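Local coordinates for protein HIRA (Homo sapiens, PDB 5YJE) that cooperates with ASF1A in replication-independent chromatin assembly, this chain being the C-terminal part of a histone H3.3 chaperone subunit that trimerises, at residues B[147-150]-B[151-155]; B[156-159]-B[160-163]; B[204-207]-B[208-211]; B[267-270]-B[271-275]. All coordinates share one frame; numbering follows the deposited sequence.

Interaction 1. Residues B[147-150]-B[151-155]; sequences ALTA and AATLS
Leu148 and Leu154 run alongside each other from one face of a beta hairpin, strands 144-149 and 153-158, the two inner strands of a four-stranded antiparallel sheet. Theirs is a non-hydrogen-bonded pair, with the two CA atoms 4.6 Å apart. The touch is made by one branch: CD1 of Leu148 rests on CG of Leu154 at 3.7 Å and is almost as near to its CD1. With CG anti to N (chi1 -174°), Leu154 holds its branch point beside its own carbonyl carbon, where Leu148 CD1 meets it. The Leu154 side chain also packs on Pro193 and Met195 of the next sheet, while Leu148 packs on Leu41 and Leu171. The side chains of Ala147 and Ser155 lie on the other face, and their backbones are joined by two reciprocal bonds, Ala147 N to Ser155 O and Ser155 N to Ala147 O, both 2.9 Å. Nearer the turn, Thr149 N bonds to Thr153 O at 2.9 Å. A type I beta turn from Thr149 to Ala152 closes the hairpin, with Ala152 N 2.7 Å from Thr149 O. The turn is held from outside as well, Ser133 OG bonding to Ala151 N. Beyond the last strand pair the threonine side chains cross obliquely and their hydroxyls are hydrogen-bonded, the donor unassigned; Thr149 OG1 and Thr153 OG1 are modelled 2.4 Å apart, so short that the exact value is doubtful.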
# COMPACT_ATOMS: atom_id res chain seq x y z
N ALA B 147 1.00 -14.76 -10.33
CA ALA B 147 1.75 -15.93 -9.90
C ALA B 147 1.09 -16.53 -8.66
O ALA B 147 0.87 -15.81 -7.67
CB ALA B 147 3.21 -15.58 -9.63
N LEU B 148 0.78 -17.82 -8.71
CA LEU B 148 0.34 -18.61 -7.56
C LEU B 148 1.47 -19.54 -7.15
O LEU B 148 1.93 -20.35 -7.96
CB LEU B 148 -0.91 -19.43 -7.90
CG LEU B 148 -2.34 -18.95 -7.58
CD1 LEU B 148 -2.82 -17.85 -8.50
CD2 LEU B 148 -3.30 -20.11 -7.67
N THR B 149 1.91 -19.43 -5.90
CA THR B 149 3.10 -20.14 -5.45
C THR B 149 2.75 -21.39 -4.65
O THR B 149 1.62 -21.61 -4.22
CB THR B 149 4.00 -19.21 -4.61
OG1 THR B 149 3.32 -18.82 -3.41
CG2 THR B 149 4.39 -17.97 -5.41
N ALA B 150 3.77 -22.24 -4.47
CA ALA B 150 3.58 -23.48 -3.71
C ALA B 150 3.02 -23.20 -2.33
O ALA B 150 2.18 -23.95 -1.83
CB ALA B 150 4.90 -24.25 -3.57
N ALA B 151 3.48 -22.13 -1.69
CA ALA B 151 2.98 -21.80 -0.37
C ALA B 151 1.51 -21.36 -0.41
O ALA B 151 0.93 -21.10 0.66
CB ALA B 151 3.88 -20.73 0.25
N ALA B 152 0.91 -21.29 -1.60
CA ALA B 152 -0.45 -20.83 -1.81
C ALA B 152 -0.59 -19.33 -1.53
O ALA B 152 -1.56 -18.88 -0.92
CB ALA B 152 -1.45 -21.65 -0.99
N THR B 153 0.37 -18.55 -1.99
CA THR B 153 0.22 -17.10 -2.10
C THR B 153 -0.04 -16.72 -3.56
O THR B 153 0.33 -17.44 -4.49
CB THR B 153 1.46 -16.36 -1.60
OG1 THR B 153 2.58 -16.72 -2.41
CG2 THR B 153 1.75 -16.69 -0.15
N LEU B 154 -0.66 -15.57 -3.73
CA LEU B 154 -1.11 -15.10 -5.03
C LEU B 154 -0.58 -13.69 -5.20
O LEU B 154 -0.68 -12.87 -4.28
CB LEU B 154 -2.65 -15.12 -5.09
CG LEU B 154 -3.37 -14.80 -6.41
CD1 LEU B 154 -4.79 -15.35 -6.34
CD2 LEU B 154 -3.41 -13.34 -6.77
N SER B 155 -0.01 -13.40 -6.37
CA SER B 155 0.49 -12.07 -6.67
C SER B 155 0.02 -11.64 -8.04
O SER B 155 -0.15 -12.47 -8.95
CB SER B 155 2.01 -11.99 -6.63
OG SER B 155 2.53 -12.20 -5.33

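Interaction 2. Residues B[156-159]-B[160-163]; sequences VWDV and HRQV
Asp158 and Val163 pair antiparallel through two backbone bonds, Asp158 N to Val163 O at 2.9 Å and Val163 N to Asp158 O at 3.2 Å. The side chain of Asp158 turns back over the loop that these bonds close. Its CG is anti to N (chi1 179°), which carries the carboxylate toward Arg161. There OD1 receives Arg161 N at 2.9 Å; the bond is nearly straight (171°), though the N-H comes from above the carboxylate plane. The second oxygen, OD2, forms a salt bridge with Arg161 NH1 at 2.9 Å, weak as a hydrogen bond, with the carboxylate and guanidinium planes 71° apart. The aliphatic part of the arginine follows the same oxygen, CG lying 3.3 Å from Asp158 OD2. Two residues, Gln162 and Val163, sit across from the single Asp158, which makes a G1 beta bulge: Gln162, with a positive phi, adds a weak bond from its N to Asp158 O at 2.6 Å. With an alanine in place of Asp158, Arg161 N would probably lose its side-chain acceptor and the guanidinium its counter-charge, freeing the arginine to swing. Tyr144 of the neighbouring strand packs against both Asp158 and Arg161. Trp157 points its NE1 to Leu209 O of a second subunit, and Gln162 and Val163 pack on Leu285 and Ser208 of that same copy; within its own chain, CG of Gln162 lies 3.3 Å from Val159 O.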
# COMPACT_ATOMS: atom_id res chain seq x y z
N VAL B 156 -0.24 -10.35 -8.18
CA VAL B 156 -0.62 -9.78 -9.47
C VAL B 156 0.18 -8.50 -9.64
O VAL B 156 0.24 -7.66 -8.74
CB VAL B 156 -2.13 -9.49 -9.59
CG1 VAL B 156 -2.46 -8.94 -10.98
CG2 VAL B 156 -2.95 -10.75 -9.30
N TRP B 157 0.81 -8.37 -10.80
CA TRP B 157 1.54 -7.18 -11.15
C TRP B 157 0.99 -6.63 -12.45
O TRP B 157 0.63 -7.39 -13.36
CB TRP B 157 3.03 -7.45 -11.29
CG TRP B 157 3.70 -7.90 -10.04
CD1 TRP B 157 4.21 -7.11 -9.05
CD2 TRP B 157 3.98 -9.25 -9.67
NE1 TRP B 157 4.77 -7.89 -8.06
CE2 TRP B 157 4.65 -9.21 -8.42
CE3 TRP B 157 3.74 -10.49 -10.27
CZ2 TRP B 157 5.07 -10.36 -7.77
CZ3 TRP B 157 4.16 -11.64 -9.62
CH2 TRP B 157 4.82 -11.57 -8.38
N ASP B 158 0.89 -5.31 -12.50
CA ASP B 158 0.65 -4.59 -13.74
C ASP B 158 2.02 -4.31 -14.33
O ASP B 158 2.71 -3.39 -13.89
CB ASP B 158 -0.14 -3.31 -13.44
CG ASP B 158 -0.43 -2.48 -14.67
OD1 ASP B 158 0.24 -2.63 -15.72
OD2 ASP B 158 -1.31 -1.60 -14.57
N VAL B 159 2.46 -5.12 -15.29
CA VAL B 159 3.82 -4.90 -15.78
C VAL B 159 3.89 -3.66 -16.66
O VAL B 159 4.97 -3.08 -16.82
CB VAL B 159 4.40 -6.12 -16.53
CG1 VAL B 159 4.40 -7.35 -15.62
CG2 VAL B 159 3.64 -6.38 -17.79
N HIS B 160 2.77 -3.23 -17.24
CA HIS B 160 2.77 -1.99 -18.00
C HIS B 160 3.05 -0.80 -17.09
O HIS B 160 3.96 -0.01 -17.36
CB HIS B 160 1.45 -1.80 -18.73
CG HIS B 160 1.43 -0.61 -19.65
ND1 HIS B 160 2.07 -0.60 -20.87
CD2 HIS B 160 0.84 0.61 -19.52
CE1 HIS B 160 1.88 0.57 -21.45
NE2 HIS B 160 1.14 1.32 -20.65
N ARG B 161 2.28 -0.65 -16.01
CA ARG B 161 2.56 0.41 -15.05
C ARG B 161 3.72 0.06 -14.13
O ARG B 161 4.27 0.96 -13.48
CB ARG B 161 1.32 0.73 -14.21
CG ARG B 161 0.14 1.28 -15.01
CD ARG B 161 -1.03 1.68 -14.08
NE ARG B 161 -2.22 2.14 -14.81
CZ ARG B 161 -3.38 1.47 -14.92
NH1 ARG B 161 -3.53 0.28 -14.33
NH2 ARG B 161 -4.39 1.99 -15.60
N GLN B 162 4.12 -1.21 -14.06
CA GLN B 162 5.19 -1.67 -13.17
C GLN B 162 4.85 -1.43 -11.70
O GLN B 162 5.70 -1.05 -10.89
CB GLN B 162 6.54 -1.03 -13.53
CG GLN B 162 6.97 -1.31 -14.94
CD GLN B 162 8.24 -0.56 -15.28
OE1 GLN B 162 8.80 0.16 -14.44
NE2 GLN B 162 8.73 -0.74 -16.50
N VAL B 163 3.60 -1.69 -11.34
CA VAL B 163 3.19 -1.58 -9.95
C VAL B 163 2.58 -2.91 -9.55
O VAL B 163 2.05 -3.64 -10.39
CB VAL B 163 2.23 -0.39 -9.74
CG1 VAL B 163 0.89 -0.67 -10.38
CG2 VAL B 163 2.10 -0.03 -8.27

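Interaction 3. Residues B[204-207]-B[208-211]; sequences CFNP and SLST
Phe205 and Asn206 make the tight half of this contact with the returning chain at Ser210 and Thr211. The Phe205 ring, its CG anti to N (chi1 -168°), is turned so that Thr211 O lies 3.4 Å above one face, displaced toward the rim, while CZ comes within 3.3 Å of Ser210 C. Thr211 O also accepts Asn206 N at 2.8 Å, and Asn206 O receives two weak bonds, from Ser210 N at 2.8 Å and Thr211 N at 3.3 Å. Asn206 then spans the loop with OD1, which takes Leu209 N at 2.9 Å in an almost straight bond (167°), while its ND2 is held by Thr286 O. Replacing Phe205 by an alanine would probably open a gap beside Ser210 and Thr211 and leave Trp212, which meets the ring edge-to-face, without that partner. The tip of the loop is looser within the two segments. Pro207 and Ser208 are partly exposed, and Ser208 CB comes no nearer to Asn206 OD1 than 3.7 Å. A third subunit nevertheless packs on Ser208, Leu209 and Ser210: Ser210 OG bonds to its Lys167 NZ, and its Trp157 sends a weak bond from NE1 to Leu209 O. With Ser210 at a positive phi of 67° and set with Thr211 against the one Asn206, the turn ends in a G1 beta bulge where strands 201-206 and 211-217 meet.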
# COMPACT_ATOMS: atom_id res chain seq x y z
N CYS B 204 -13.34 -12.99 -5.16
CA CYS B 204 -12.39 -12.22 -5.92
C CYS B 204 -11.61 -11.36 -4.93
O CYS B 204 -12.09 -11.08 -3.82
CB CYS B 204 -13.09 -11.38 -6.98
SG CYS B 204 -13.69 -9.86 -6.32
N PHE B 205 -10.39 -10.98 -5.31
CA PHE B 205 -9.57 -10.12 -4.47
C PHE B 205 -9.70 -8.68 -4.97
O PHE B 205 -9.41 -8.39 -6.13
CB PHE B 205 -8.11 -10.54 -4.43
CG PHE B 205 -7.34 -9.84 -3.35
CD1 PHE B 205 -7.28 -10.36 -2.07
CD2 PHE B 205 -6.73 -8.62 -3.59
CE1 PHE B 205 -6.61 -9.68 -1.05
CE2 PHE B 205 -6.06 -7.95 -2.59
CZ PHE B 205 -6.01 -8.49 -1.31
N ASN B 206 -10.15 -7.79 -4.09
CA ASN B 206 -10.25 -6.39 -4.47
C ASN B 206 -8.96 -5.69 -4.09
O ASN B 206 -8.56 -5.75 -2.92
CB ASN B 206 -11.44 -5.72 -3.81
CG ASN B 206 -11.70 -4.32 -4.37
OD1 ASN B 206 -11.46 -3.32 -3.70
ND2 ASN B 206 -12.14 -4.26 -5.63
N PRO B 207 -8.25 -5.07 -5.03
CA PRO B 207 -6.94 -4.48 -4.68
C PRO B 207 -7.06 -3.24 -3.82
O PRO B 207 -6.23 -3.04 -2.92
CB PRO B 207 -6.29 -4.21 -6.04
CG PRO B 207 -7.02 -5.09 -7.01
CD PRO B 207 -8.46 -5.11 -6.49
N SER B 208 -8.09 -2.43 -4.02
CA SER B 208 -8.26 -1.23 -3.20
C SER B 208 -8.70 -1.57 -1.78
O SER B 208 -8.17 -1.02 -0.80
CB SER B 208 -9.27 -0.30 -3.87
OG SER B 208 -8.78 0.13 -5.12
N LEU B 209 -9.72 -2.42 -1.63
CA LEU B 209 -10.10 -2.79 -0.27
C LEU B 209 -9.06 -3.72 0.34
O LEU B 209 -8.92 -3.76 1.57
CB LEU B 209 -11.47 -3.46 -0.25
CG LEU B 209 -12.78 -2.66 -0.24
CD1 LEU B 209 -13.94 -3.63 -0.14
CD2 LEU B 209 -12.87 -1.59 0.88
N SER B 210 -8.32 -4.45 -0.50
CA SER B 210 -7.31 -5.41 -0.06
C SER B 210 -7.95 -6.60 0.66
O SER B 210 -7.48 -7.06 1.69
CB SER B 210 -6.24 -4.76 0.81
OG SER B 210 -4.99 -5.39 0.58
N THR B 211 -9.03 -7.11 0.06
CA THR B 211 -9.88 -8.11 0.68
C THR B 211 -10.21 -9.21 -0.31
O THR B 211 -10.37 -8.97 -1.52
CB THR B 211 -11.22 -7.50 1.19
OG1 THR B 211 -11.82 -6.73 0.13
CG2 THR B 211 -11.04 -6.61 2.41

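Interaction 4. Residues B[267-270]-B[271-275]; sequences VVQQ and ETTLA
Val267 and Glu271 stand one turn apart on helix 266-286, with Val267 CG2 4.1 Å from Glu271 OE2. That oxygen also lies close to Glu89 of a third subunit, probably unfavourable if both are charged. Glu271 N bonds to Val267 O at 2.9 Å, one of a run of i to i+4 bonds. Val268 O takes Thr272 N in a straighter bond (164°), and Thr272 CG2 also approaches that oxygen, at 3.1 Å. Gln269 O receives three donors: Thr273 N at 2.9 Å, Thr273 OG1 at 2.7 Å and Thr272 OG1 at 3.0 Å. The two threonines differ in rotation: Thr272 keeps OG1 between N and the carbonyl carbon (chi1 65°), whereas Thr273 holds it anti to that carbon (chi1 -64°), yet both hydroxyls turn back on this one carbonyl. The amide of Gln269 is fixed by loop backbone atoms, Ala259 O, Cys225 O and Leu261 N. Gln270 O continues the pattern with Leu274 N at 2.9 Å. On one flank Gln270, Thr273 and Leu274 meet helix 290-307, Gln270 NE2 bonding to Glu307 there; on another, Val268, Glu271, Thr272 and Ala275 pack on the antiparallel sheet of the third subunit that holds Val71, Leu76 and Val91.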
# COMPACT_ATOMS: atom_id res chain seq x y z
N VAL B 267 -43.51 -8.91 1.81
CA VAL B 267 -42.41 -8.08 2.26
C VAL B 267 -41.10 -8.87 2.27
O VAL B 267 -40.03 -8.32 1.96
CB VAL B 267 -42.72 -7.47 3.64
CG1 VAL B 267 -42.81 -8.57 4.69
CG2 VAL B 267 -41.66 -6.38 4.01
N VAL B 268 -41.15 -10.16 2.61
CA VAL B 268 -39.96 -10.98 2.65
C VAL B 268 -39.39 -11.14 1.24
O VAL B 268 -38.16 -11.13 1.05
CB VAL B 268 -40.29 -12.34 3.29
CG1 VAL B 268 -39.08 -13.24 3.32
CG2 VAL B 268 -40.84 -12.15 4.72
N GLN B 269 -40.25 -11.27 0.23
CA GLN B 269 -39.74 -11.38 -1.13
C GLN B 269 -39.18 -10.05 -1.60
O GLN B 269 -38.20 -10.02 -2.37
CB GLN B 269 -40.83 -11.88 -2.09
CG GLN B 269 -40.35 -12.21 -3.53
CD GLN B 269 -41.26 -13.20 -4.25
OE1 GLN B 269 -42.45 -13.30 -3.97
NE2 GLN B 269 -40.69 -13.92 -5.20
N GLN B 270 -39.76 -8.94 -1.16
CA GLN B 270 -39.13 -7.66 -1.46
C GLN B 270 -37.75 -7.57 -0.81
O GLN B 270 -36.81 -7.04 -1.41
CB GLN B 270 -39.99 -6.50 -1.00
CG GLN B 270 -41.30 -6.34 -1.77
CD GLN B 270 -42.10 -5.16 -1.22
OE1 GLN B 270 -42.40 -5.12 -0.03
NE2 GLN B 270 -42.41 -4.19 -2.07
N GLU B 271 -37.60 -8.05 0.42
CA GLU B 271 -36.32 -7.86 1.09
C GLU B 271 -35.27 -8.77 0.48
O GLU B 271 -34.11 -8.36 0.32
CB GLU B 271 -36.46 -8.08 2.60
CG GLU B 271 -37.45 -7.08 3.25
CD GLU B 271 -37.13 -6.68 4.68
OE1 GLU B 271 -36.24 -7.28 5.35
OE2 GLU B 271 -37.78 -5.72 5.16
N THR B 272 -35.66 -9.98 0.08
CA THR B 272 -34.72 -10.84 -0.63
C THR B 272 -34.37 -10.26 -1.99
O THR B 272 -33.21 -10.30 -2.40
CB THR B 272 -35.25 -12.26 -0.77
OG1 THR B 272 -36.42 -12.24 -1.59
CG2 THR B 272 -35.58 -12.85 0.59
N THR B 273 -35.34 -9.66 -2.67
CA THR B 273 -35.07 -9.06 -3.97
C THR B 273 -34.10 -7.88 -3.83
O THR B 273 -33.15 -7.75 -4.62
CB THR B 273 -36.38 -8.62 -4.63
OG1 THR B 273 -37.17 -9.77 -4.89
CG2 THR B 273 -36.13 -7.91 -5.96
N LEU B 274 -34.31 -7.03 -2.82
CA LEU B 274 -33.41 -5.92 -2.56
C LEU B 274 -32.00 -6.42 -2.23
O LEU B 274 -31.02 -5.93 -2.79
CB LEU B 274 -33.95 -5.09 -1.40
CG LEU B 274 -34.58 -3.70 -1.57
CD1 LEU B 274 -34.52 -2.98 -0.26
CD2 LEU B 274 -33.92 -2.87 -2.62
N ALA B 275 -31.90 -7.39 -1.32
CA ALA B 275 -30.60 -7.93 -0.94
C ALA B 275 -29.88 -8.51 -2.15
O ALA B 275 -28.69 -8.25 -2.35
CB ALA B 275 -30.77 -8.99 0.15

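Overall arrangement
Interactions 1, 2 and 3 follow one another along the chain before interaction 4, all within the TUP1-like enhancer of split range. Interactions 1 and 2, with centres about 17 Å apart, share strand 153-158 and lie at its two ends; they meet where Ala147 CB touches Trp157 CZ3 at 4.0 Å. Interaction 3, in the following four-stranded sheet, is centred about 16 Å from each of them and touches neither. Interaction 4 is in helix 266-286, its centre about 28 Å from that of interaction 3. Interactions 2, 3 and 4 all border other subunits: 156-163 of one copy packs against 208-211 of another, consistent with the trimerisation that HIRA activity requires.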